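Local coordinates for shikimate dehydrogenase-like protein HI_0607 (Haemophilus influenzae, PDB 1NPY), which catalyses the NADP(+)-dependent oxidation of shikimate to 3-dehydroshikimate in vitro, with activity so low that shikimate may not be its biological substrate, at residues I105-L110 against A131-A136; K121-G126 against N169-Q174; K109-Y114 against S141-L146; M10-R15 against E46-G51; L146-R151 against Y158-Y163. All coordinates share one frame; numbering follows the deposited sequence.

Contact 1: residues I105-L110 against A131-A136; sequences IAIVKL and AKAVVA
Ile107 of helix 102-113 reaches across to helix 131-140 with its CD1 methyl, which makes both close contacts between the segments. Ile107 CD1 lies 3.7 Å from Val134 CG2 and 3.8 Å from Ala133 CB, so one methyl bridges two successive residues of the facing helix. The contact is wholly apolar, and no hydrogen bond runs between the segments. Ile107 points at the partner helix, with CG1 beside its own backbone N and opposite the carbonyl carbon (chi1 -67°). Val134 offers the methyl next to its backbone N, and the two branched side chains cross at about a right angle. The backbones are nearest at this pair, with the CA atoms of Ile107 and Val134 6.4 Å apart.

Backbone polar groups are paired within each helix. Lys109 N to Ile105 O and Val135 N to Ala131 O are ordinary helical bonds, while the side-chain Lys132 NZ makes a weak hydrogen bond to Ile84 O beyond the segments.

Helix 131-140 follows the glycine-rich turn that, by similarity, binds NADP(+), and Met130 of that turn lies near Ile107. Ala137, one turn past Ala133, continues the contact surface against Ile107 and Val108. Val182 lies against Val134, and helix 235-251 packs on helix 102-113 through Leu110 and Lys109.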
# COMPACT_ATOMS: atom_id res chain seq x y z
N ILE A 105 4.53 4.94 2.70
CA ILE A 105 4.29 5.66 3.95
C ILE A 105 3.52 4.77 4.92
O ILE A 105 3.85 4.72 6.11
CB ILE A 105 3.61 7.01 3.70
CG1 ILE A 105 4.49 7.92 2.84
CG2 ILE A 105 3.31 7.77 4.99
CD1 ILE A 105 3.79 9.13 2.32
N ALA A 106 2.46 4.11 4.45
CA ALA A 106 1.64 3.26 5.31
C ALA A 106 2.46 2.13 5.94
O ALA A 106 2.26 1.82 7.12
CB ALA A 106 0.44 2.68 4.55
N ILE A 107 3.38 1.55 5.19
CA ILE A 107 4.11 0.39 5.69
C ILE A 107 5.09 0.87 6.77
O ILE A 107 5.17 0.27 7.85
CB ILE A 107 4.80 -0.44 4.60
CG1 ILE A 107 3.75 -1.12 3.71
CG2 ILE A 107 5.60 -1.53 5.32
CD1 ILE A 107 4.17 -1.25 2.29
N VAL A 108 5.74 1.99 6.51
CA VAL A 108 6.63 2.61 7.51
C VAL A 108 5.84 2.92 8.79
O VAL A 108 6.32 2.66 9.89
CB VAL A 108 7.25 3.91 6.96
CG1 VAL A 108 7.97 4.69 8.08
CG2 VAL A 108 8.21 3.65 5.81
N LYS A 109 4.66 3.52 8.65
CA LYS A 109 3.79 3.77 9.78
C LYS A 109 3.35 2.54 10.58
O LYS A 109 3.30 2.60 11.81
CB LYS A 109 2.57 4.62 9.40
CG LYS A 109 2.93 6.06 9.03
CD LYS A 109 1.74 7.01 9.00
CE LYS A 109 2.11 8.51 9.03
NZ LYS A 109 3.42 8.79 9.68
N LEU A 110 3.02 1.45 9.90
CA LEU A 110 2.65 0.22 10.58
C LEU A 110 3.81 -0.46 11.30
O LEU A 110 3.63 -1.03 12.39
CB LEU A 110 2.00 -0.73 9.58
CG LEU A 110 0.63 -0.26 9.10
CD1 LEU A 110 0.26 -0.96 7.81
CD2 LEU A 110 -0.42 -0.54 10.18
N ALA A 131 5.91 -5.67 -2.89
CA ALA A 131 7.21 -6.11 -2.39
C ALA A 131 8.19 -4.96 -2.24
O ALA A 131 8.86 -4.81 -1.22
CB ALA A 131 7.81 -7.16 -3.29
N LYS A 132 8.30 -4.16 -3.29
CA LYS A 132 9.29 -3.09 -3.26
C LYS A 132 9.01 -2.10 -2.13
O LYS A 132 9.91 -1.78 -1.36
CB LYS A 132 9.37 -2.46 -4.66
CG LYS A 132 10.65 -1.77 -5.00
CD LYS A 132 10.54 -1.28 -6.46
CE LYS A 132 11.74 -0.49 -6.88
NZ LYS A 132 11.54 -0.15 -8.32
N ALA A 133 7.76 -1.69 -1.96
CA ALA A 133 7.34 -0.79 -0.88
C ALA A 133 7.63 -1.39 0.49
O ALA A 133 8.19 -0.73 1.34
CB ALA A 133 5.87 -0.48 -0.98
N VAL A 134 7.33 -2.67 0.67
CA VAL A 134 7.65 -3.36 1.91
C VAL A 134 9.15 -3.40 2.21
O VAL A 134 9.59 -3.01 3.30
CB VAL A 134 7.02 -4.78 1.89
CG1 VAL A 134 7.61 -5.60 3.02
CG2 VAL A 134 5.48 -4.66 1.95
N VAL A 135 9.95 -3.85 1.24
CA VAL A 135 11.38 -3.99 1.41
C VAL A 135 12.01 -2.63 1.73
O VAL A 135 12.86 -2.51 2.62
CB VAL A 135 12.03 -4.67 0.21
CG1 VAL A 135 13.56 -4.68 0.33
CG2 VAL A 135 11.51 -6.09 0.11
N ALA A 136 11.58 -1.61 1.00
CA ALA A 136 12.14 -0.27 1.20
C ALA A 136 11.75 0.33 2.54
O ALA A 136 12.54 1.05 3.18
CB ALA A 136 11.69 0.66 0.06

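Contact 2: residues K121-G126 against N169-Q174; sequences KVIVHG and NSLENQ
The backbones of Ile123 and Gln174 run well apart, with 9.2 Å between their CA atoms, and side chains bridge the distance from strand 122-125 to the loop 169-174. The strand is an inner member of the parallel sheet of the Rossmann-type NADP(+)-binding domain, and the loop begins the connection from edge strand 166-168 to strand 178-181.

Ile123 reaches outward through CG1, which is opposite its carbonyl carbon (chi1 -64°), and an extended chi2 carries CD1 to the loop. There the methyl meets Leu171 CD2 and, slightly farther off, the glutamine: Ile123 CD1 lies 4.2 Å from Gln174 CB. The second contact uses the aliphatic root of the glutamine, not its amide. No hydrogen bond joins the segments.

Leu171 and Gln174 are brought to the same methyl by a type II beta turn of which they are the first and last residues. Asn173 takes the positive phi of its third position, and Gln174 N bonds Leu171 O at 3.2 Å. Phe202 of helix 200-205 touches Ile123, Leu171 and Gln174 alike, while Tyr149 of the neighbouring strand packs on Ile123 and Leu171. The tightest approach between the segments is from methyl to methyl: Ile123 CD1 to Leu171 CD2, 4.0 Å.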
# COMPACT_ATOMS: atom_id res chain seq x y z
N LYS A 121 14.87 -10.65 12.54
CA LYS A 121 15.05 -11.23 11.22
C LYS A 121 13.72 -11.24 10.47
O LYS A 121 12.69 -11.67 11.02
CB LYS A 121 15.60 -12.65 11.33
CG LYS A 121 17.07 -12.74 11.74
CD LYS A 121 17.44 -14.14 12.21
CE LYS A 121 17.26 -15.15 11.10
NZ LYS A 121 17.87 -16.49 11.38
N VAL A 122 13.73 -10.65 9.28
CA VAL A 122 12.54 -10.54 8.43
C VAL A 122 12.68 -11.43 7.19
O VAL A 122 13.75 -11.49 6.59
CB VAL A 122 12.35 -9.09 7.94
CG1 VAL A 122 11.06 -8.95 7.13
CG2 VAL A 122 12.33 -8.16 9.15
N ILE A 123 11.62 -12.13 6.79
CA ILE A 123 11.52 -12.73 5.47
C ILE A 123 10.30 -12.21 4.75
O ILE A 123 9.20 -12.25 5.29
CB ILE A 123 11.51 -14.28 5.53
CG1 ILE A 123 12.82 -14.80 6.11
CG2 ILE A 123 11.22 -14.87 4.14
CD1 ILE A 123 12.83 -16.34 6.14
N VAL A 124 10.51 -11.66 3.56
CA VAL A 124 9.45 -11.23 2.65
C VAL A 124 9.24 -12.30 1.57
O VAL A 124 10.18 -12.65 0.86
CB VAL A 124 9.79 -9.88 1.98
CG1 VAL A 124 8.73 -9.51 0.98
CG2 VAL A 124 9.95 -8.75 3.01
N HIS A 125 8.04 -12.87 1.50
CA HIS A 125 7.68 -13.80 0.44
C HIS A 125 7.01 -13.00 -0.67
O HIS A 125 5.91 -12.49 -0.53
CB HIS A 125 6.75 -14.88 0.98
CG HIS A 125 6.50 -16.02 0.05
ND1 HIS A 125 5.68 -17.08 0.38
CD2 HIS A 125 7.02 -16.32 -1.17
CE1 HIS A 125 5.69 -17.97 -0.60
NE2 HIS A 125 6.48 -17.52 -1.56
N GLY A 126 7.70 -12.90 -1.80
CA GLY A 126 7.18 -12.28 -3.00
C GLY A 126 8.14 -11.24 -3.54
O GLY A 126 9.04 -10.79 -2.85
N ASN A 169 15.92 -18.80 -2.63
CA ASN A 169 14.95 -19.50 -3.47
C ASN A 169 14.18 -20.54 -2.64
O ASN A 169 13.23 -21.10 -3.16
CB ASN A 169 15.62 -20.13 -4.69
CG ASN A 169 14.62 -20.54 -5.76
OD1 ASN A 169 13.91 -19.71 -6.33
ND2 ASN A 169 14.56 -21.83 -6.04
N SER A 170 14.53 -20.75 -1.38
CA SER A 170 13.71 -21.58 -0.49
C SER A 170 13.89 -21.34 1.00
O SER A 170 14.83 -20.67 1.43
CB SER A 170 13.95 -23.07 -0.80
OG SER A 170 15.33 -23.36 -0.70
N LEU A 171 12.97 -21.88 1.79
CA LEU A 171 13.00 -21.67 3.24
C LEU A 171 13.81 -22.66 4.08
O LEU A 171 13.85 -22.54 5.31
CB LEU A 171 11.56 -21.61 3.76
CG LEU A 171 10.78 -20.41 3.22
CD1 LEU A 171 9.31 -20.58 3.62
CD2 LEU A 171 11.35 -19.11 3.73
N GLU A 172 14.50 -23.61 3.46
CA GLU A 172 15.26 -24.62 4.20
C GLU A 172 16.33 -23.97 5.07
O GLU A 172 17.06 -23.10 4.61
CB GLU A 172 15.93 -25.64 3.26
CG GLU A 172 15.19 -26.03 1.99
CD GLU A 172 13.73 -26.38 2.21
OE1 GLU A 172 13.46 -27.46 2.79
OE2 GLU A 172 12.85 -25.59 1.79
N ASN A 173 16.41 -24.39 6.34
CA ASN A 173 17.41 -23.94 7.32
C ASN A 173 17.18 -22.54 7.87
O ASN A 173 17.95 -22.06 8.71
CB ASN A 173 18.85 -23.95 6.78
CG ASN A 173 19.38 -25.33 6.49
OD1 ASN A 173 20.45 -25.46 5.89
ND2 ASN A 173 18.66 -26.37 6.91
N GLN A 174 16.14 -21.87 7.38
CA GLN A 174 15.95 -20.46 7.66
C GLN A 174 15.07 -20.35 8.89
O GLN A 174 14.15 -21.16 9.07
CB GLN A 174 15.28 -19.75 6.48
CG GLN A 174 16.03 -19.84 5.16
CD GLN A 174 17.35 -19.11 5.19
OE1 GLN A 174 17.52 -18.15 5.94
NE2 GLN A 174 18.30 -19.56 4.38

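Contact 3: residues K109-Y114 against S141-L146; sequences KLIEKY and SGFEKL
The Phe143 ring takes the CG2 methyl of Ile111 beside CE2 and CZ, at 3.9 Å and 4.1 Å respectively, and makes an edge-to-face pair with Phe138 of helix 131-140. The other ring of the segments, Tyr114, has the carbonyl oxygen of Leu110 in its plane at the edge.

The connection 141-146 leads from helix 131-140 into strand 146-149 of the Rossmann-type domain, and the end of helix 102-113 packs against it. The connection opens with a Schellman motif: Gly142 is the first residue to leave the helix, and its positive phi of 94° turns the chain so that Phe143 comes round to the end of helix 102-113.

In Ile111 a chi1 of -77° sets CG1 beside the backbone N and leaves CG2 anti to it. CG2 meets the ring and also lies near Ser141 OG, which CD1 approaches slightly closer. The Ile111 and Phe143 side chains slide past each other in opposite directions, overlapping at their outer atoms. Leu116, in the loop beyond helix 102-113, touches both of them and helps to enclose the apolar cluster. Farther along, the carbonyl oxygen of Phe143 is hydrogen-bonded to Tyr165 OH.

Ser141 contributes no hydrogen bond across the contact. Its hydroxyl is bound to Ala137 O in the last turn of helix 131-140 and merely packs against the isoleucine: Ser141 OG lies 4.1 Å from Ile111 CD1.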
# COMPACT_ATOMS: atom_id res chain seq x y z
N LYS A 109 4.66 3.52 8.65
CA LYS A 109 3.79 3.77 9.78
C LYS A 109 3.35 2.54 10.58
O LYS A 109 3.30 2.60 11.81
CB LYS A 109 2.57 4.62 9.40
CG LYS A 109 2.93 6.06 9.03
CD LYS A 109 1.74 7.01 9.00
CE LYS A 109 2.11 8.51 9.03
NZ LYS A 109 3.42 8.79 9.68
N LEU A 110 3.02 1.45 9.90
CA LEU A 110 2.65 0.22 10.58
C LEU A 110 3.81 -0.46 11.30
O LEU A 110 3.63 -1.03 12.39
CB LEU A 110 2.00 -0.73 9.58
CG LEU A 110 0.63 -0.26 9.10
CD1 LEU A 110 0.26 -0.96 7.81
CD2 LEU A 110 -0.42 -0.54 10.18
N ILE A 111 5.01 -0.37 10.73
CA ILE A 111 6.20 -0.91 11.37
C ILE A 111 6.35 -0.21 12.71
O ILE A 111 6.56 -0.83 13.75
CB ILE A 111 7.45 -0.73 10.47
CG1 ILE A 111 7.41 -1.77 9.35
CG2 ILE A 111 8.75 -0.90 11.24
CD1 ILE A 111 8.40 -1.48 8.20
N GLU A 112 6.22 1.11 12.68
CA GLU A 112 6.27 1.90 13.90
C GLU A 112 5.12 1.60 14.86
O GLU A 112 5.32 1.36 16.05
CB GLU A 112 6.29 3.39 13.55
CG GLU A 112 6.39 4.24 14.81
CD GLU A 112 6.70 5.69 14.50
OE1 GLU A 112 5.76 6.52 14.55
OE2 GLU A 112 7.88 6.00 14.24
N LYS A 113 3.90 1.59 14.34
CA LYS A 113 2.72 1.37 15.16
C LYS A 113 2.80 0.08 15.97
O LYS A 113 2.47 0.04 17.15
CB LYS A 113 1.47 1.34 14.30
CG LYS A 113 0.23 1.09 15.12
CD LYS A 113 -1.04 1.28 14.30
CE LYS A 113 -2.24 0.78 15.09
NZ LYS A 113 -3.46 1.35 14.47
N TYR A 114 3.26 -0.98 15.33
CA TYR A 114 3.37 -2.30 15.96
C TYR A 114 4.71 -2.49 16.69
O TYR A 114 5.02 -3.58 17.17
CB TYR A 114 3.13 -3.37 14.89
CG TYR A 114 1.66 -3.58 14.58
CD1 TYR A 114 0.90 -4.44 15.36
CD2 TYR A 114 1.03 -2.85 13.58
CE1 TYR A 114 -0.44 -4.61 15.11
CE2 TYR A 114 -0.30 -3.00 13.34
CZ TYR A 114 -1.03 -3.89 14.10
OH TYR A 114 -2.37 -4.07 13.88
N SER A 141 13.57 1.94 7.77
CA SER A 141 13.29 1.87 9.20
C SER A 141 14.43 1.25 10.00
O SER A 141 14.27 0.95 11.19
CB SER A 141 12.00 1.06 9.41
OG SER A 141 10.89 1.76 8.85
N GLY A 142 15.53 0.91 9.32
CA GLY A 142 16.74 0.46 9.99
C GLY A 142 16.91 -1.03 10.15
O GLY A 142 17.75 -1.49 10.93
N PHE A 143 16.13 -1.81 9.40
CA PHE A 143 16.22 -3.26 9.49
C PHE A 143 17.33 -3.69 8.56
O PHE A 143 17.32 -3.37 7.36
CB PHE A 143 14.92 -3.96 9.07
CG PHE A 143 13.81 -3.84 10.08
CD1 PHE A 143 13.28 -4.98 10.66
CD2 PHE A 143 13.26 -2.61 10.42
CE1 PHE A 143 12.26 -4.88 11.59
CE2 PHE A 143 12.26 -2.50 11.38
CZ PHE A 143 11.73 -3.65 11.93
N GLU A 144 18.31 -4.39 9.13
CA GLU A 144 19.41 -4.90 8.32
C GLU A 144 19.27 -6.39 8.03
O GLU A 144 19.94 -6.89 7.13
CB GLU A 144 20.75 -4.55 8.98
CG GLU A 144 21.00 -3.05 9.12
CD GLU A 144 21.17 -2.30 7.81
OE1 GLU A 144 21.56 -1.11 7.88
OE2 GLU A 144 20.93 -2.83 6.69
N LYS A 145 18.38 -7.10 8.73
CA LYS A 145 18.35 -8.55 8.57
C LYS A 145 17.06 -8.94 7.88
O LYS A 145 16.06 -9.21 8.54
CB LYS A 145 18.51 -9.24 9.92
CG LYS A 145 19.90 -8.94 10.46
CD LYS A 145 20.42 -9.90 11.51
CE LYS A 145 21.59 -9.25 12.25
NZ LYS A 145 22.19 -8.08 11.51
N LEU A 146 17.09 -8.93 6.55
CA LEU A 146 15.92 -9.23 5.74
C LEU A 146 16.30 -10.07 4.53
O LEU A 146 17.34 -9.87 3.89
CB LEU A 146 15.22 -7.93 5.31
CG LEU A 146 13.88 -8.04 4.59
CD1 LEU A 146 13.05 -6.79 4.88
CD2 LEU A 146 13.97 -8.24 3.08

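Contact 4: residues M10-R15 against E46-G51; sequences MSLSGR and EHAIKG
Leu12 CD1 touches two neighbouring residues of helix 45-55, Ala48 through CB at 3.9 Å and Ile49 through CD1 at 4.0 Å. The leucine and Ala48 point at each other, and their CA atoms, 8.4 Å apart, mark the nearest approach of the two backbones. Ile49 starts out along the flank of the helix, but its folded chain (chi2 -55°) brings CD1 round to the same methyl, which it meets at a slant.

Around this trio, Phe40 and Cys60 of the adjoining strands and Ile45 of the same helix pack on Leu12, and Phe73 lies against Ile49. Backbone bonding to Ala61 fixes Leu12 in the sheet. Strand 7-12 lies between strands 35-40 and 59-62, and helix 45-55 connects those two strands, covering the middle one in the substrate-binding domain. Lys67, the inferred proton donor/acceptor, is about 9 Å from Leu12 between side chains.

Charge is kept away from this seam. Lys50 NZ and Glu46 OE2 form a 2.9 Å salt bridge one helical turn apart, using the anti lone pair of the carboxylate oxygen. Between these segments the contact is purely apolar, so it depends on shape fit and on exclusion of water rather than on directed bonds.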
# COMPACT_ATOMS: atom_id res chain seq x y z
N MET A 10 -9.62 12.54 -7.04
CA MET A 10 -9.91 11.46 -7.99
C MET A 10 -8.88 10.35 -7.98
O MET A 10 -7.88 10.39 -7.25
CB MET A 10 -9.98 12.07 -9.39
CG MET A 10 -8.70 12.67 -9.95
SD MET A 10 -8.89 13.23 -11.63
CE MET A 10 -8.56 11.70 -12.47
N SER A 11 -9.15 9.32 -8.79
CA SER A 11 -8.14 8.29 -9.01
C SER A 11 -8.12 7.95 -10.51
O SER A 11 -9.09 8.20 -11.23
CB SER A 11 -8.43 7.03 -8.21
OG SER A 11 -9.62 6.37 -8.62
N LEU A 12 -6.99 7.39 -10.94
CA LEU A 12 -6.82 6.89 -12.30
C LEU A 12 -6.30 5.47 -12.22
O LEU A 12 -5.28 5.23 -11.59
CB LEU A 12 -5.80 7.74 -13.07
CG LEU A 12 -6.26 9.09 -13.60
CD1 LEU A 12 -5.04 9.86 -14.05
CD2 LEU A 12 -7.26 8.98 -14.76
N SER A 13 -6.97 4.53 -12.89
CA SER A 13 -6.56 3.13 -12.90
C SER A 13 -7.09 2.50 -14.17
O SER A 13 -8.08 2.96 -14.74
CB SER A 13 -7.20 2.27 -11.81
OG SER A 13 -7.74 3.01 -10.75
N GLY A 14 -6.47 1.39 -14.55
CA GLY A 14 -6.93 0.64 -15.71
C GLY A 14 -8.23 -0.08 -15.41
O GLY A 14 -9.06 -0.29 -16.32
N ARG A 15 -8.44 -0.41 -14.13
CA ARG A 15 -9.64 -1.09 -13.67
C ARG A 15 -10.12 -0.44 -12.37
O ARG A 15 -9.76 -0.89 -11.28
CB ARG A 15 -9.39 -2.60 -13.46
CG ARG A 15 -9.23 -3.38 -14.76
CD ARG A 15 -10.26 -3.10 -15.86
NE ARG A 15 -11.56 -3.72 -15.63
CZ ARG A 15 -11.80 -5.02 -15.70
NH1 ARG A 15 -10.83 -5.89 -15.96
NH2 ARG A 15 -13.04 -5.46 -15.47
N GLU A 46 -0.55 10.71 -20.32
CA GLU A 46 -0.02 12.04 -20.54
C GLU A 46 -1.07 13.14 -20.43
O GLU A 46 -0.93 14.11 -19.68
CB GLU A 46 0.68 12.17 -21.90
CG GLU A 46 1.13 13.57 -22.25
CD GLU A 46 1.83 13.65 -23.60
OE1 GLU A 46 1.96 12.67 -24.35
OE2 GLU A 46 2.24 14.77 -23.91
N HIS A 47 -2.14 13.00 -21.19
CA HIS A 47 -3.16 14.05 -21.20
C HIS A 47 -4.10 13.97 -20.01
O HIS A 47 -4.69 14.98 -19.62
CB HIS A 47 -3.90 14.11 -22.54
CG HIS A 47 -3.00 14.46 -23.68
ND1 HIS A 47 -2.41 15.70 -23.82
CD2 HIS A 47 -2.50 13.70 -24.69
CE1 HIS A 47 -1.60 15.69 -24.87
NE2 HIS A 47 -1.69 14.51 -25.44
N ALA A 48 -4.18 12.81 -19.37
CA ALA A 48 -4.89 12.71 -18.10
C ALA A 48 -4.21 13.54 -17.02
O ALA A 48 -4.87 14.34 -16.36
CB ALA A 48 -5.00 11.27 -17.68
N ILE A 49 -2.88 13.43 -16.91
CA ILE A 49 -2.12 14.14 -15.88
C ILE A 49 -2.08 15.62 -16.22
O ILE A 49 -2.33 16.47 -15.36
CB ILE A 49 -0.70 13.57 -15.70
CG1 ILE A 49 -0.73 12.10 -15.26
CG2 ILE A 49 0.10 14.40 -14.68
CD1 ILE A 49 -1.54 11.77 -14.02
N LYS A 50 -1.82 15.94 -17.48
CA LYS A 50 -1.89 17.34 -17.89
C LYS A 50 -3.28 17.94 -17.67
O LYS A 50 -3.37 19.13 -17.42
CB LYS A 50 -1.41 17.54 -19.33
CG LYS A 50 0.09 17.30 -19.51
CD LYS A 50 0.50 17.30 -20.97
CE LYS A 50 2.03 17.20 -21.05
NZ LYS A 50 2.49 17.23 -22.47
N GLY A 51 -4.33 17.13 -17.78
CA GLY A 51 -5.70 17.50 -17.46
C GLY A 51 -5.95 17.82 -16.00
O GLY A 51 -6.65 18.80 -15.71

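Contact 5: residues L146-R151 against Y158-Y163; sequences LKIYAR and YLAALY
Ile148 points from strand 146-149 toward helix 153-163 and sets its CD1 methyl against the backbone of Ala160, 3.9 Å from both N and CA. The methyl of Ala160 stands to the flank of this approach, with CB 4.2 Å from Ile148 CD1. The isoleucine therefore rests on the helix surface itself more than on a projecting side chain. CG1 lies opposite the carbonyl carbon, and a chi2 of 107°, away from a staggered value, sets the direction of CD1. The CA atoms of Ile148 and Ala160 are 6.5 Å apart, a closeness to which the small alanine probably contributes.

Leu159 also points toward the strand but stays farther from it. Leu159 C is 4.4 Å from Ile148 CD1, while the leucine side chain lies near Ser127, a residue that by similarity binds NADP(+), and near Lys132 of helix 131-140. Farther along the helix, Tyr163 OH is hydrogen-bonded to Ala83 O.

Ala160 also touches Tyr167 of strand 166-168, which pairs with Ile148 through the backbone of Ala166 and Ile168. Strand 146-149, helix 153-163 and strand 166-168 thus form a beta-alpha-beta unit of the Rossmann-type domain, in which the helix packs over neighbouring parallel strands.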
# COMPACT_ATOMS: atom_id res chain seq x y z
N LEU A 146 17.09 -8.93 6.55
CA LEU A 146 15.92 -9.23 5.74
C LEU A 146 16.30 -10.07 4.53
O LEU A 146 17.34 -9.87 3.89
CB LEU A 146 15.22 -7.93 5.31
CG LEU A 146 13.88 -8.04 4.59
CD1 LEU A 146 13.05 -6.79 4.88
CD2 LEU A 146 13.97 -8.24 3.08
N LYS A 147 15.48 -11.07 4.24
CA LYS A 147 15.72 -11.92 3.08
C LYS A 147 14.45 -11.89 2.23
O LYS A 147 13.34 -11.88 2.77
CB LYS A 147 16.06 -13.35 3.52
CG LYS A 147 17.29 -13.44 4.39
CD LYS A 147 17.54 -14.86 4.88
CE LYS A 147 18.59 -14.93 5.97
NZ LYS A 147 18.67 -16.29 6.59
N ILE A 148 14.63 -11.92 0.92
CA ILE A 148 13.52 -11.95 -0.02
C ILE A 148 13.45 -13.38 -0.53
O ILE A 148 14.42 -13.88 -1.10
CB ILE A 148 13.72 -10.93 -1.16
CG1 ILE A 148 13.49 -9.51 -0.64
CG2 ILE A 148 12.68 -11.17 -2.26
CD1 ILE A 148 14.71 -8.67 -0.46
N TYR A 149 12.33 -14.03 -0.24
CA TYR A 149 11.99 -15.36 -0.72
C TYR A 149 11.00 -15.26 -1.87
O TYR A 149 9.89 -14.79 -1.70
CB TYR A 149 11.35 -16.12 0.46
CG TYR A 149 10.72 -17.46 0.14
CD1 TYR A 149 11.34 -18.36 -0.72
CD2 TYR A 149 9.52 -17.83 0.74
CE1 TYR A 149 10.75 -19.59 -1.00
CE2 TYR A 149 8.93 -19.05 0.47
CZ TYR A 149 9.55 -19.92 -0.40
OH TYR A 149 8.98 -21.14 -0.66
N ALA A 150 11.39 -15.67 -3.07
CA ALA A 150 10.49 -15.46 -4.18
C ALA A 150 10.79 -16.45 -5.29
O ALA A 150 11.92 -16.88 -5.44
CB ALA A 150 10.60 -14.06 -4.74
N ARG A 151 9.74 -16.79 -6.03
CA ARG A 151 9.91 -17.71 -7.14
C ARG A 151 10.51 -17.06 -8.40
O ARG A 151 11.16 -17.76 -9.17
CB ARG A 151 8.59 -18.43 -7.42
CG ARG A 151 7.47 -17.55 -7.90
CD ARG A 151 6.19 -18.32 -8.18
NE ARG A 151 5.07 -17.40 -8.36
CZ ARG A 151 4.83 -16.68 -9.44
NH1 ARG A 151 5.61 -16.79 -10.52
NH2 ARG A 151 3.78 -15.88 -9.48
N TYR A 158 17.35 -8.94 -7.79
CA TYR A 158 17.40 -7.50 -8.04
C TYR A 158 16.99 -6.69 -6.81
O TYR A 158 17.66 -5.75 -6.39
CB TYR A 158 16.49 -7.12 -9.21
CG TYR A 158 16.28 -5.64 -9.41
CD1 TYR A 158 17.35 -4.81 -9.70
CD2 TYR A 158 15.01 -5.06 -9.29
CE1 TYR A 158 17.17 -3.44 -9.86
CE2 TYR A 158 14.83 -3.70 -9.48
CZ TYR A 158 15.91 -2.90 -9.76
OH TYR A 158 15.78 -1.54 -9.93
N LEU A 159 15.86 -7.08 -6.23
CA LEU A 159 15.34 -6.39 -5.04
C LEU A 159 16.28 -6.47 -3.87
O LEU A 159 16.55 -5.48 -3.21
CB LEU A 159 14.00 -7.01 -4.63
CG LEU A 159 12.79 -6.58 -5.43
CD1 LEU A 159 11.57 -7.18 -4.76
CD2 LEU A 159 12.79 -5.05 -5.47
N ALA A 160 16.81 -7.67 -3.62
CA ALA A 160 17.86 -7.85 -2.64
C ALA A 160 19.09 -6.98 -2.91
O ALA A 160 19.58 -6.32 -2.00
CB ALA A 160 18.26 -9.32 -2.54
N ALA A 161 19.59 -6.97 -4.15
CA ALA A 161 20.77 -6.17 -4.48
C ALA A 161 20.50 -4.68 -4.35
O ALA A 161 21.31 -3.93 -3.79
CB ALA A 161 21.26 -6.50 -5.89
N LEU A 162 19.29 -4.27 -4.72
CA LEU A 162 18.97 -2.84 -4.75
C LEU A 162 18.90 -2.29 -3.34
O LEU A 162 19.34 -1.17 -3.07
CB LEU A 162 17.64 -2.63 -5.50
CG LEU A 162 17.18 -1.20 -5.79
CD1 LEU A 162 18.08 -0.57 -6.82
CD2 LEU A 162 15.76 -1.20 -6.32
N TYR A 163 18.32 -3.08 -2.44
CA TYR A 163 18.20 -2.67 -1.04
C TYR A 163 19.24 -3.26 -0.09
O TYR A 163 19.15 -3.05 1.11
CB TYR A 163 16.77 -2.91 -0.53
CG TYR A 163 15.79 -2.05 -1.30
CD1 TYR A 163 15.65 -0.71 -1.01
CD2 TYR A 163 15.08 -2.56 -2.35
CE1 TYR A 163 14.78 0.09 -1.72
CE2 TYR A 163 14.21 -1.78 -3.08
CZ TYR A 163 14.06 -0.45 -2.75
OH TYR A 163 13.20 0.33 -3.48

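Overall arrangement
Contacts 2 and 5 lie within the NADP(+)-binding domain, and contacts 1 and 3 pack helix 102-113 against it, whereas contact 4 stands apart in the substrate-binding half, its nearest atoms about 15 Å from contact 1. Contacts 1, 3, 4 and 5 are buried and contact 2 partly buried; contact 1 is nearest the centre of the chain. Contacts 2 and 5 start from neighbouring strands, linked by Tyr149 N and Val124 O, and contact 5 is nested within the loop that contact 2 closes. Tyr163 ties contact 5 to helix 131-140 of contact 1. All five depend on an aliphatic methyl, but contact 2 adds a glutamine's aliphatic root, and contact 3 an aromatic ring and a serine.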